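Local coordinates for protein HNH endonuclease (Geobacillus virus E2, PDB 5H0M) that probably nicks DNA as an HNH endonuclease of a thermophilic bacteriophage, and holds a zinc ion through four cysteines, at residues 51-65 with 91-105. Numbering follows the deposited sequence.
Sequences QARAFYHSREWERTR and VDHITPLLVDWSKRL
Val91 sets CG1 against CH2 of Trp61 at 3.8 Å, while its other methyl packs on Arg65 CG; a water accepting from Arg65 NE and Val91 N spans the gap. At His93 the ring lies nearly parallel to the six-membered ring of Trp61 (planes 23° apart) but slid aside, and Phe55 CE2 reaches its edge. His93 NE2 donates to Arg104 O at 2.8 Å, which fixes how the imidazole is turned; ND1 and Tyr56 OH share a water. Leu97 puts CD1 over one face of Phe55, and its CD2 lies 3.4 Å from Tyr56 OH. Leu98 CD2 touches Ala52 CB. Trp101 receives the amide of Gln51 flat on one face, planes only 3° apart; Gln51 CG, anti to the backbone N (chi1 -177°) with the chain straight beyond, sits 3.6 Å from the centroid of the Trp101 six-membered ring. Arg104 CD covers the opposite face of the indole, Arg104 CB lies off-centre over the Phe55 ring, and Arg104 O comes within 3.3 Å of Phe55 CZ. Leu105 CD2 is 3.7 Å from Phe55 CZ and 3.5 Å from Thr64 OG1. No direct hydrogen bond crosses: an aromatic cluster centred on Phe55 joins the C-terminal end of helix 41-55 and the first turns of helix 59-71 to strand 90-93 and the loop after it, while strand 110-113 pairs antiparallel with 90-93 and helix 115-129 touches Asp92, Pro96 and Val99.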
loop_
_atom_site.group_PDB
_atom_site.type_symbol
_atom_site.label_atom_id
_atom_site.label_comp_id
_atom_site.label_asym_id
_atom_site.label_seq_id
_atom_site.Cartn_x
_atom_site.Cartn_y
_atom_site.Cartn_z
ATOM N N GLN A 51 3.893 7.874 12.834
ATOM C CA GLN A 51 2.510 7.435 12.694
ATOM C C GLN A 51 2.410 6.327 11.633
ATOM O O GLN A 51 1.719 5.329 11.834
ATOM C CB GLN A 51 1.641 8.633 12.325
ATOM C CG GLN A 51 0.157 8.393 12.199
ATOM C CD GLN A 51 -0.577 9.665 11.779
ATOM O OE1 GLN A 51 -0.288 10.245 10.726
ATOM N NE2 GLN A 51 -1.527 10.100 12.597
ATOM N N ALA A 52 3.111 6.507 10.523
ATOM C CA ALA A 52 3.099 5.510 9.456
ATOM C C ALA A 52 3.759 4.215 9.908
ATOM O O ALA A 52 3.241 3.122 9.662
ATOM C CB ALA A 52 3.749 6.066 8.199
ATOM N N ARG A 53 4.887 4.308 10.609
ATOM C CA ARG A 53 5.536 3.122 11.146
ATOM C C ARG A 53 4.594 2.336 12.041
ATOM O O ARG A 53 4.464 1.117 11.904
ATOM C CB ARG A 53 6.775 3.486 11.956
ATOM C CG ARG A 53 7.954 3.991 11.164
ATOM C CD ARG A 53 9.004 4.424 12.164
ATOM N NE ARG A 53 10.174 5.048 11.575
ATOM C CZ ARG A 53 11.339 4.431 11.371
ATOM N NH1 ARG A 53 11.478 3.142 11.658
ATOM N NH2 ARG A 53 12.349 5.107 10.867
ATOM N N ALA A 54 3.913 3.041 12.941
ATOM C CA ALA A 54 3.002 2.420 13.889
ATOM C C ALA A 54 1.814 1.781 13.192
ATOM O O ALA A 54 1.303 0.745 13.629
ATOM C CB ALA A 54 2.521 3.432 14.919
ATOM N N PHE A 55 1.386 2.382 12.089
ATOM C CA PHE A 55 0.230 1.876 11.356
ATOM C C PHE A 55 0.394 0.415 10.935
ATOM O O PHE A 55 -0.529 -0.396 11.044
ATOM C CB PHE A 55 -0.050 2.750 10.139
ATOM C CG PHE A 55 -1.165 2.244 9.276
ATOM C CD1 PHE A 55 -2.477 2.412 9.671
ATOM C CD2 PHE A 55 -0.893 1.571 8.095
ATOM C CE1 PHE A 55 -3.521 1.939 8.893
ATOM C CE2 PHE A 55 -1.933 1.093 7.314
ATOM C CZ PHE A 55 -3.236 1.276 7.708
ATOM N N TYR A 56 1.574 0.067 10.465
ATOM C CA TYR A 56 1.787 -1.288 9.956
ATOM C C TYR A 56 1.767 -2.342 11.049
ATOM O O TYR A 56 1.596 -3.525 10.749
ATOM C CB TYR A 56 3.085 -1.360 9.163
ATOM C CG TYR A 56 3.057 -0.524 7.896
ATOM C CD1 TYR A 56 2.251 -0.878 6.820
ATOM C CD2 TYR A 56 3.831 0.605 7.778
ATOM C CE1 TYR A 56 2.231 -0.120 5.648
ATOM C CE2 TYR A 56 3.813 1.365 6.619
ATOM C CZ TYR A 56 3.030 1.002 5.567
ATOM O OH TYR A 56 3.051 1.790 4.414
ATOM N N HIS A 57 1.908 -1.902 12.303
ATOM C CA HIS A 57 1.768 -2.786 13.461
ATOM C C HIS A 57 0.349 -2.871 13.980
ATOM O O HIS A 57 0.081 -3.665 14.880
ATOM C CB HIS A 57 2.627 -2.278 14.614
ATOM C CG HIS A 57 4.088 -2.345 14.344
ATOM N ND1 HIS A 57 4.834 -3.487 14.543
ATOM C CD2 HIS A 57 4.943 -1.411 13.863
ATOM C CE1 HIS A 57 6.093 -3.243 14.223
ATOM N NE2 HIS A 57 6.185 -1.992 13.813
ATOM N N SER A 58 -0.555 -2.062 13.441
ATOM C CA SER A 58 -1.873 -1.900 14.023
ATOM C C SER A 58 -2.786 -3.077 13.751
ATOM O O SER A 58 -2.691 -3.737 12.713
ATOM C CB SER A 58 -2.545 -0.610 13.537
ATOM O OG SER A 58 -2.971 -0.730 12.184
ATOM N N ARG A 59 -3.714 -3.301 14.679
ATOM C CA ARG A 59 -4.752 -4.310 14.508
ATOM C C ARG A 59 -5.596 -4.032 13.253
ATOM O O ARG A 59 -5.973 -4.955 12.548
ATOM C CB ARG A 59 -5.659 -4.386 15.765
ATOM C CG ARG A 59 -6.430 -3.104 16.099
ATOM C CD ARG A 59 -7.243 -3.173 17.391
ATOM N NE ARG A 59 -7.999 -1.933 17.591
ATOM C CZ ARG A 59 -8.557 -1.538 18.737
ATOM N NH1 ARG A 59 -8.463 -2.275 19.838
ATOM N NH2 ARG A 59 -9.213 -0.382 18.784
ATOM N N GLU A 60 -5.862 -2.760 12.979
ATOM C CA GLU A 60 -6.717 -2.382 11.856
ATOM C C GLU A 60 -6.022 -2.730 10.540
ATOM O O GLU A 60 -6.643 -3.288 9.644
ATOM C CB GLU A 60 -7.061 -0.896 11.910
ATOM C CG GLU A 60 -7.938 -0.499 13.100
ATOM C CD GLU A 60 -7.168 -0.126 14.364
ATOM O OE1 GLU A 60 -5.926 -0.192 14.404
ATOM O OE2 GLU A 60 -7.837 0.251 15.349
ATOM N N TRP A 61 -4.729 -2.429 10.433
ATOM C CA TRP A 61 -3.986 -2.817 9.234
ATOM C C TRP A 61 -3.932 -4.325 9.104
ATOM O O TRP A 61 -4.128 -4.859 8.013
ATOM C CB TRP A 61 -2.580 -2.228 9.221
ATOM C CG TRP A 61 -1.748 -2.732 8.072
ATOM C CD1 TRP A 61 -0.617 -3.459 8.159
ATOM C CD2 TRP A 61 -2.016 -2.579 6.666
ATOM N NE1 TRP A 61 -0.146 -3.780 6.910
ATOM C CE2 TRP A 61 -0.976 -3.227 5.975
ATOM C CE3 TRP A 61 -3.019 -1.951 5.930
ATOM C CZ2 TRP A 61 -0.917 -3.271 4.596
ATOM C CZ3 TRP A 61 -2.957 -1.989 4.562
ATOM C CH2 TRP A 61 -1.909 -2.644 3.910
ATOM N N GLU A 62 -3.647 -5.031 10.200
ATOM C CA GLU A 62 -3.479 -6.483 10.087
ATOM C C GLU A 62 -4.749 -7.116 9.504
ATOM O O GLU A 62 -4.688 -7.972 8.609
ATOM C CB GLU A 62 -3.153 -7.087 11.455
ATOM C CG GLU A 62 -2.743 -8.556 11.385
ATOM C CD GLU A 62 -2.185 -9.132 12.685
ATOM O OE1 GLU A 62 -1.845 -8.388 13.634
ATOM O OE2 GLU A 62 -2.100 -10.368 12.755
ATOM N N ARG A 63 -5.901 -6.665 9.989
ATOM C CA ARG A 63 -7.181 -7.175 9.554
ATOM C C ARG A 63 -7.502 -6.755 8.115
ATOM O O ARG A 63 -7.982 -7.542 7.318
ATOM C CB ARG A 63 -8.240 -6.645 10.510
ATOM C CG ARG A 63 -9.670 -7.063 10.289
ATOM C CD ARG A 63 -10.555 -6.009 10.937
ATOM N NE ARG A 63 -10.044 -5.563 12.246
ATOM C CZ ARG A 63 -10.198 -4.335 12.752
ATOM N NH1 ARG A 63 -10.842 -3.406 12.062
ATOM N NH2 ARG A 63 -9.701 -4.028 13.954
ATOM N N THR A 64 -7.240 -5.499 7.778
ATOM C CA THR A 64 -7.597 -4.977 6.474
ATOM C C THR A 64 -6.727 -5.602 5.385
ATOM O O THR A 64 -7.212 -5.937 4.318
ATOM C CB THR A 64 -7.496 -3.457 6.463
ATOM O OG1 THR A 64 -8.435 -2.910 7.409
ATOM C CG2 THR A 64 -7.799 -2.896 5.067
ATOM N N ARG A 65 -5.447 -5.765 5.667
ATOM C CA ARG A 65 -4.543 -6.470 4.769
ATOM C C ARG A 65 -5.117 -7.835 4.386
ATOM O O ARG A 65 -5.132 -8.220 3.215
ATOM C CB ARG A 65 -3.164 -6.625 5.417
ATOM C CG ARG A 65 -2.159 -7.414 4.607
ATOM C CD ARG A 65 -0.858 -7.629 5.370
ATOM N NE ARG A 65 -0.043 -8.614 4.675
ATOM C CZ ARG A 65 -0.197 -9.926 4.755
ATOM N NH1 ARG A 65 -1.110 -10.451 5.555
ATOM N NH2 ARG A 65 0.587 -10.735 4.032
ATOM N N VAL A 91 0.395 -6.217 0.189
ATOM C CA VAL A 91 -0.726 -5.323 -0.081
ATOM C C VAL A 91 -0.181 -3.904 -0.035
ATOM O O VAL A 91 0.417 -3.511 0.979
ATOM C CB VAL A 91 -1.854 -5.487 0.945
ATOM C CG1 VAL A 91 -2.969 -4.489 0.717
ATOM C CG2 VAL A 91 -2.426 -6.891 0.869
ATOM N N ASP A 92 -0.393 -3.156 -1.117
ATOM C CA ASP A 92 0.145 -1.787 -1.252
ATOM C C ASP A 92 -0.973 -0.753 -1.362
ATOM O O ASP A 92 -2.019 -0.999 -1.975
ATOM C CB ASP A 92 1.051 -1.678 -2.483
ATOM C CG ASP A 92 1.955 -0.431 -2.469
ATOM O OD1 ASP A 92 2.253 0.126 -1.378
ATOM O OD2 ASP A 92 2.393 -0.016 -3.558
ATOM N N HIS A 93 -0.711 0.410 -0.774
ATOM C CA HIS A 93 -1.554 1.593 -0.932
ATOM C C HIS A 93 -1.382 2.186 -2.311
ATOM O O HIS A 93 -0.248 2.423 -2.745
ATOM C CB HIS A 93 -1.192 2.633 0.121
ATOM C CG HIS A 93 -1.574 2.228 1.510
ATOM N ND1 HIS A 93 -0.805 1.385 2.272
ATOM C CD2 HIS A 93 -2.662 2.528 2.257
ATOM C CE1 HIS A 93 -1.395 1.189 3.439
ATOM N NE2 HIS A 93 -2.531 1.859 3.448
ATOM N N ILE A 94 -2.489 2.458 -2.986
ATOM C CA ILE A 94 -2.412 3.050 -4.337
ATOM C C ILE A 94 -1.896 4.482 -4.227
ATOM O O ILE A 94 -0.835 4.814 -4.764
ATOM C CB ILE A 94 -3.750 2.991 -5.069
ATOM C CG1 ILE A 94 -4.215 1.551 -5.260
ATOM C CG2 ILE A 94 -3.635 3.753 -6.387
ATOM C CD1 ILE A 94 -5.578 1.418 -5.897
ATOM N N THR A 95 -2.627 5.322 -3.499
ATOM C CA THR A 95 -2.084 6.584 -2.997
ATOM C C THR A 95 -1.281 6.229 -1.754
ATOM O O THR A 95 -1.841 5.693 -0.796
ATOM C CB THR A 95 -3.193 7.563 -2.638
ATOM O OG1 THR A 95 -4.008 7.803 -3.794
ATOM C CG2 THR A 95 -2.620 8.880 -2.142
ATOM N N PRO A 96 0.027 6.484 -1.770
ATOM C CA PRO A 96 0.848 6.003 -0.659
ATOM C C PRO A 96 0.385 6.505 0.703
ATOM O O PRO A 96 -0.177 7.594 0.836
ATOM C CB PRO A 96 2.240 6.541 -0.992
ATOM C CG PRO A 96 2.244 6.654 -2.479
ATOM C CD PRO A 96 0.849 7.072 -2.848
ATOM N N LEU A 97 0.638 5.692 1.724
ATOM C CA LEU A 97 0.280 6.026 3.080
ATOM C C LEU A 97 0.795 7.392 3.522
ATOM O O LEU A 97 0.071 8.149 4.170
ATOM C CB LEU A 97 0.816 4.935 4.013
ATOM C CG LEU A 97 0.474 5.076 5.485
ATOM C CD1 LEU A 97 -1.019 4.944 5.710
ATOM C CD2 LEU A 97 1.244 4.021 6.277
ATOM N N LEU A 98 2.035 7.696 3.166
ATOM C CA LEU A 98 2.672 8.949 3.568
ATOM C C LEU A 98 2.201 10.134 2.744
ATOM O O LEU A 98 2.493 11.279 3.083
ATOM C CB LEU A 98 4.195 8.794 3.503
ATOM C CG LEU A 98 4.819 7.962 4.632
ATOM C CD1 LEU A 98 6.237 7.537 4.280
ATOM C CD2 LEU A 98 4.787 8.758 5.925
ATOM N N VAL A 99 1.490 9.857 1.653
ATOM C CA VAL A 99 0.913 10.913 0.811
ATOM C C VAL A 99 -0.491 11.306 1.282
ATOM O O VAL A 99 -0.852 12.487 1.276
ATOM C CB VAL A 99 0.913 10.480 -0.669
ATOM C CG1 VAL A 99 0.091 11.425 -1.542
ATOM C CG2 VAL A 99 2.336 10.389 -1.181
ATOM N N ASP A 100 -1.306 10.328 1.680
ATOM C CA ASP A 100 -2.651 10.615 2.180
ATOM C C ASP A 100 -3.045 9.652 3.304
ATOM O O ASP A 100 -3.529 8.544 3.075
ATOM C CB ASP A 100 -3.687 10.568 1.062
ATOM C CG ASP A 100 -5.022 11.163 1.478
ATOM O OD1 ASP A 100 -5.294 11.270 2.709
ATOM O OD2 ASP A 100 -5.829 11.522 0.578
ATOM N N TRP A 101 -2.863 10.122 4.532
ATOM C CA TRP A 101 -3.160 9.330 5.722
ATOM C C TRP A 101 -4.632 8.917 5.792
ATOM O O TRP A 101 -4.961 7.840 6.290
ATOM C CB TRP A 101 -2.779 10.161 6.962
ATOM C CG TRP A 101 -3.105 9.532 8.296
ATOM C CD1 TRP A 101 -4.042 9.956 9.192
ATOM C CD2 TRP A 101 -2.495 8.372 8.874
ATOM N NE1 TRP A 101 -4.056 9.134 10.292
ATOM C CE2 TRP A 101 -3.121 8.148 10.119
ATOM C CE3 TRP A 101 -1.492 7.493 8.457
ATOM C CZ2 TRP A 101 -2.767 7.096 10.953
ATOM C CZ3 TRP A 101 -1.142 6.453 9.294
ATOM C CH2 TRP A 101 -1.786 6.256 10.516
ATOM N N SER A 102 -5.528 9.751 5.276
ATOM C CA SER A 102 -6.948 9.493 5.391
ATOM C C SER A 102 -7.416 8.259 4.636
ATOM O O SER A 102 -8.458 7.700 4.959
ATOM C CB SER A 102 -7.759 10.710 4.939
ATOM O OG SER A 102 -7.758 10.845 3.538
ATOM N N LYS A 103 -6.621 7.819 3.653
ATOM C CA LYS A 103 -6.993 6.684 2.799
ATOM C C LYS A 103 -6.298 5.386 3.234
ATOM O O LYS A 103 -6.332 4.398 2.523
ATOM C CB LYS A 103 -6.681 6.994 1.333
ATOM C CG LYS A 103 -7.415 8.221 0.806
ATOM C CD LYS A 103 -7.281 8.334 -0.701
ATOM C CE LYS A 103 -8.104 9.500 -1.236
ATOM N NZ LYS A 103 -8.079 9.623 -2.735
ATOM N N ARG A 104 -5.701 5.403 4.416
ATOM C CA ARG A 104 -4.871 4.302 4.907
ATOM C C ARG A 104 -5.560 2.942 5.012
ATOM O O ARG A 104 -4.896 1.912 4.897
ATOM C CB ARG A 104 -4.266 4.670 6.263
ATOM C CG ARG A 104 -5.292 4.860 7.365
ATOM C CD ARG A 104 -4.629 5.478 8.580
ATOM N NE ARG A 104 -5.567 5.642 9.687
ATOM C CZ ARG A 104 -6.438 6.636 9.797
ATOM N NH1 ARG A 104 -6.514 7.580 8.865
ATOM N NH2 ARG A 104 -7.248 6.698 10.860
ATOM N N LEU A 105 -6.875 2.926 5.244
ATOM C CA LEU A 105 -7.618 1.682 5.421
ATOM C C LEU A 105 -8.724 1.503 4.373
ATOM O O LEU A 105 -9.560 0.614 4.480
ATOM C CB LEU A 105 -8.207 1.630 6.840
ATOM C CG LEU A 105 -7.172 1.440 7.951
ATOM C CD1 LEU A 105 -7.754 1.821 9.297
ATOM C CD2 LEU A 105 -6.662 0.018 7.989
HETATM O O HOH W 1 1.863 0.972 2.218
HETATM O O HOH W 2 -10.955 -1.295 6.018
HETATM O O HOH W 3 1.599 -6.603 3.095
#